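Local coordinates for probable peptidyl-prolyl cis-trans isomerase (Mimivirus, PDB 2OSE), which is a homotrimeric, virion-associated cyclophilin in which the proline isomerase activity usual for the family is doubtful, at residues A[15-20]-A[203-208]. Sequence-based numbering, arbitrary orientation.
Sequences PRVYMD and CGAYLD
The ring of Y18 lies flat across the backbone at G204, filling the shallow dip left where that residue has no side chain. Its CZ is 3.4 Å from G204 CA, a CH-pi contact over the ring face, with the peptide atoms on either side of that CA under the rest of the ring. Chi1 of 54° sets CG between the backbone N and the carbonyl carbon; from there the ring lies over G204. Beneath it the two residues form an antiparallel hydrogen-bonded pair: Y18 N reaches G204 O at 2.9 Å, nearly straight at 165°, and G204 N returns a longer, more bent bond to Y18 O.

The ring of Y206, two residues on from G204, comes back to close the side of this arrangement. It takes the edge of Y18 on its face in an edge-to-face pair, with CD2 of Y18 3.6 Å from CZ of Y206 and the planes at 60°. Further along, Y206 CD2 packs 3.8 Å from R16 CB, while Y206 N bonds to R16 O; the hydroxyl of Y206 goes on to Q32. Water 2 sits in the plane of the Y18 ring, joining its OH to A205 O, and water 1 links R16 N to Y206 O.

The face that carries V17, M19, C203 and A205 holds two non-hydrogen-bonded pairs. V17 CG1 meets A205 CB at 3.9 Å, and M19 CG lies equally far from C203 CB; V17 and M19 also press on F47 of helix 41-52. Strand 16-23, paired on its other side with 26-35, is thus joined to strand 198-205 near the chain's end, an antiparallel pairing of first and last strands that helps close the cyclophilin beta-barrel, with helix 41-52 packed against it.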
ATOM      1  N   PRO A  15      -2.116 -27.211 -22.881  1.00 28.39           N
ATOM      2  CA  PRO A  15      -2.020 -27.820 -21.568  1.00 27.66           C
ATOM      3  C   PRO A  15      -3.207 -27.353 -20.739  1.00 25.77           C
ATOM      4  O   PRO A  15      -3.691 -26.261 -20.946  1.00 25.54           O
ATOM      5  CB  PRO A  15      -0.731 -27.228 -20.982  1.00 27.85           C
ATOM      6  CG  PRO A  15       0.023 -26.710 -22.151  1.00 28.72           C
ATOM      7  CD  PRO A  15      -0.985 -26.305 -23.165  1.00 28.28           C
ATOM      8  N   ARG A  16      -3.677 -28.186 -19.825  1.00 24.81           N
ATOM      9  CA  ARG A  16      -4.733 -27.778 -18.908  1.00 24.32           C
ATOM     10  C   ARG A  16      -4.206 -27.904 -17.522  1.00 23.06           C
ATOM     11  O   ARG A  16      -3.519 -28.873 -17.221  1.00 23.77           O
ATOM     12  CB  ARG A  16      -5.975 -28.644 -19.081  1.00 23.94           C
ATOM     13  CG  ARG A  16      -6.710 -28.372 -20.385  1.00 25.51           C
ATOM     14  CD  ARG A  16      -7.899 -29.301 -20.554  1.00 26.58           C
ATOM     15  NE  ARG A  16      -8.361 -29.216 -21.921  1.00 27.60           N
ATOM     16  CZ  ARG A  16      -9.428 -28.561 -22.327  1.00 29.95           C
ATOM     17  NH1 ARG A  16     -10.236 -28.010 -21.459  1.00 29.65           N
ATOM     18  NH2 ARG A  16      -9.708 -28.504 -23.634  1.00 32.39           N
ATOM     19  N   VAL A  17      -4.526 -26.936 -16.671  1.00 23.00           N
ATOM     20  CA  VAL A  17      -4.013 -26.914 -15.296  1.00 22.65           C
ATOM     21  C   VAL A  17      -5.124 -26.512 -14.351  1.00 23.09           C
ATOM     22  O   VAL A  17      -6.148 -25.973 -14.786  1.00 23.28           O
ATOM     23  CB  VAL A  17      -2.840 -25.934 -15.121  1.00 23.24           C
ATOM     24  CG1 VAL A  17      -1.639 -26.303 -16.034  1.00 21.42           C
ATOM     25  CG2 VAL A  17      -3.325 -24.487 -15.365  1.00 21.93           C
ATOM     26  N   TYR A  18      -4.913 -26.760 -13.060  1.00 23.23           N
ATOM     27  CA  TYR A  18      -5.849 -26.347 -12.013  1.00 24.16           C
ATOM     28  C   TYR A  18      -5.148 -25.579 -10.889  1.00 24.26           C
ATOM     29  O   TYR A  18      -3.941 -25.750 -10.650  1.00 23.70           O
ATOM     30  CB  TYR A  18      -6.589 -27.571 -11.435  1.00 24.79           C
ATOM     31  CG  TYR A  18      -5.641 -28.661 -10.936  1.00 25.55           C
ATOM     32  CD1 TYR A  18      -5.191 -28.661  -9.619  1.00 27.28           C
ATOM     33  CD2 TYR A  18      -5.165 -29.670 -11.802  1.00 27.33           C
ATOM     34  CE1 TYR A  18      -4.286 -29.659  -9.150  1.00 28.55           C
ATOM     35  CE2 TYR A  18      -4.250 -30.649 -11.344  1.00 28.70           C
ATOM     36  CZ  TYR A  18      -3.823 -30.625 -10.018  1.00 27.86           C
ATOM     37  OH  TYR A  18      -2.925 -31.592  -9.560  1.00 31.70           O
ATOM     38  N   MET A  19      -5.931 -24.760 -10.200  1.00 25.08           N
ATOM     39  CA  MET A  19      -5.505 -24.010  -9.023  1.00 27.62           C
ATOM     40  C   MET A  19      -6.682 -23.899  -8.056  1.00 26.24           C
ATOM     41  O   MET A  19      -7.702 -23.247  -8.384  1.00 24.73           O
ATOM     42  CB  MET A  19      -5.158 -22.566  -9.402  1.00 26.84           C
ATOM     43  CG  MET A  19      -3.812 -22.319  -9.883  1.00 30.74           C
ATOM     44  SD  MET A  19      -3.696 -20.601 -10.530  1.00 32.33           S
ATOM     45  CE  MET A  19      -2.033 -20.825 -11.140  1.00 30.54           C
ATOM     46  N   ASP A  20      -6.515 -24.447  -6.856  1.00 26.18           N
ATOM     47  CA  ASP A  20      -7.406 -24.095  -5.716  1.00 25.79           C
ATOM     48  C   ASP A  20      -7.189 -22.644  -5.307  1.00 25.14           C
ATOM     49  O   ASP A  20      -6.045 -22.158  -5.328  1.00 24.43           O
ATOM     50  CB  ASP A  20      -7.109 -24.967  -4.496  1.00 25.26           C
ATOM     51  CG  ASP A  20      -7.753 -26.291  -4.568  1.00 28.78           C
ATOM     52  OD1 ASP A  20      -8.787 -26.452  -5.271  1.00 32.12           O
ATOM     53  OD2 ASP A  20      -7.222 -27.210  -3.921  1.00 30.45           O
ATOM     54  N   CYS A 203      -2.050 -26.916  -6.746  1.00 28.03           N
ATOM     55  CA  CYS A 203      -2.105 -26.637  -8.163  1.00 27.41           C
ATOM     56  C   CYS A 203      -1.357 -27.758  -8.877  1.00 27.02           C
ATOM     57  O   CYS A 203      -0.611 -28.537  -8.252  1.00 26.50           O
ATOM     58  CB  CYS A 203      -1.558 -25.233  -8.489  1.00 27.72           C
ATOM     59  SG  CYS A 203       0.123 -24.921  -7.946  1.00 30.07           S
ATOM     60  N   GLY A 204      -1.538 -27.829 -10.177  1.00 26.50           N
ATOM     61  CA  GLY A 204      -1.012 -28.940 -10.944  1.00 27.14           C
ATOM     62  C   GLY A 204      -1.489 -28.863 -12.364  1.00 27.73           C
ATOM     63  O   GLY A 204      -2.299 -28.010 -12.709  1.00 26.53           O
ATOM     64  N   ALA A 205      -0.944 -29.747 -13.190  1.00 28.98           N
ATOM     65  CA  ALA A 205      -1.376 -29.905 -14.566  1.00 29.62           C
ATOM     66  C   ALA A 205      -2.080 -31.234 -14.642  1.00 30.06           C
ATOM     67  O   ALA A 205      -1.660 -32.205 -13.985  1.00 31.56           O
ATOM     68  CB  ALA A 205      -0.179 -29.891 -15.505  1.00 29.76           C
ATOM     69  N   TYR A 206      -3.177 -31.269 -15.393  1.00 28.54           N
ATOM     70  CA  TYR A 206      -3.785 -32.523 -15.809  1.00 28.50           C
ATOM     71  C   TYR A 206      -2.872 -33.201 -16.830  1.00 28.80           C
ATOM     72  O   TYR A 206      -2.158 -32.516 -17.572  1.00 28.77           O
ATOM     73  CB  TYR A 206      -5.146 -32.276 -16.463  1.00 26.84           C
ATOM     74  CG  TYR A 206      -6.146 -31.640 -15.565  1.00 25.56           C
ATOM     75  CD1 TYR A 206      -6.827 -32.384 -14.604  1.00 24.43           C
ATOM     76  CD2 TYR A 206      -6.410 -30.273 -15.655  1.00 22.58           C
ATOM     77  CE1 TYR A 206      -7.766 -31.773 -13.763  1.00 23.06           C
ATOM     78  CE2 TYR A 206      -7.333 -29.675 -14.825  1.00 22.00           C
ATOM     79  CZ  TYR A 206      -7.995 -30.419 -13.884  1.00 23.37           C
ATOM     80  OH  TYR A 206      -8.921 -29.805 -13.085  1.00 25.30           O
ATOM     81  N   LEU A 207      -2.917 -34.534 -16.896  1.00 29.06           N
ATOM     82  CA  LEU A 207      -2.182 -35.284 -17.935  1.00 29.50           C
ATOM     83  C   LEU A 207      -2.584 -34.770 -19.297  1.00 29.96           C
ATOM     84  O   LEU A 207      -3.775 -34.652 -19.610  1.00 30.16           O
ATOM     85  CB  LEU A 207      -2.507 -36.794 -17.912  1.00 28.96           C
ATOM     86  CG  LEU A 207      -1.666 -37.715 -18.835  1.00 29.34           C
ATOM     87  CD1 LEU A 207      -0.275 -37.979 -18.216  1.00 31.79           C
ATOM     88  CD2 LEU A 207      -2.368 -39.060 -19.097  1.00 29.97           C
ATOM     89  N   ASP A 208      -1.594 -34.485 -20.119  1.00 31.30           N
ATOM     90  CA  ASP A 208      -1.879 -34.229 -21.534  1.00 33.89           C
ATOM     91  C   ASP A 208      -1.670 -35.525 -22.313  1.00 34.34           C
ATOM     92  O   ASP A 208      -0.532 -35.956 -22.511  1.00 33.01           O
ATOM     93  CB  ASP A 208      -1.012 -33.097 -22.091  1.00 34.05           C
ATOM     94  CG  ASP A 208      -1.355 -32.774 -23.518  1.00 38.05           C
ATOM     95  OD1 ASP A 208      -2.189 -31.849 -23.715  1.00 41.57           O
ATOM     96  OD2 ASP A 208      -0.820 -33.455 -24.431  1.00 36.92           O
TER
HETATM   97  O   HOH W   1      -2.070 -30.590 -19.243  1.00 37.50           O
HETATM   98  O   HOH W   2      -1.992 -33.543 -11.193  1.00 36.83           O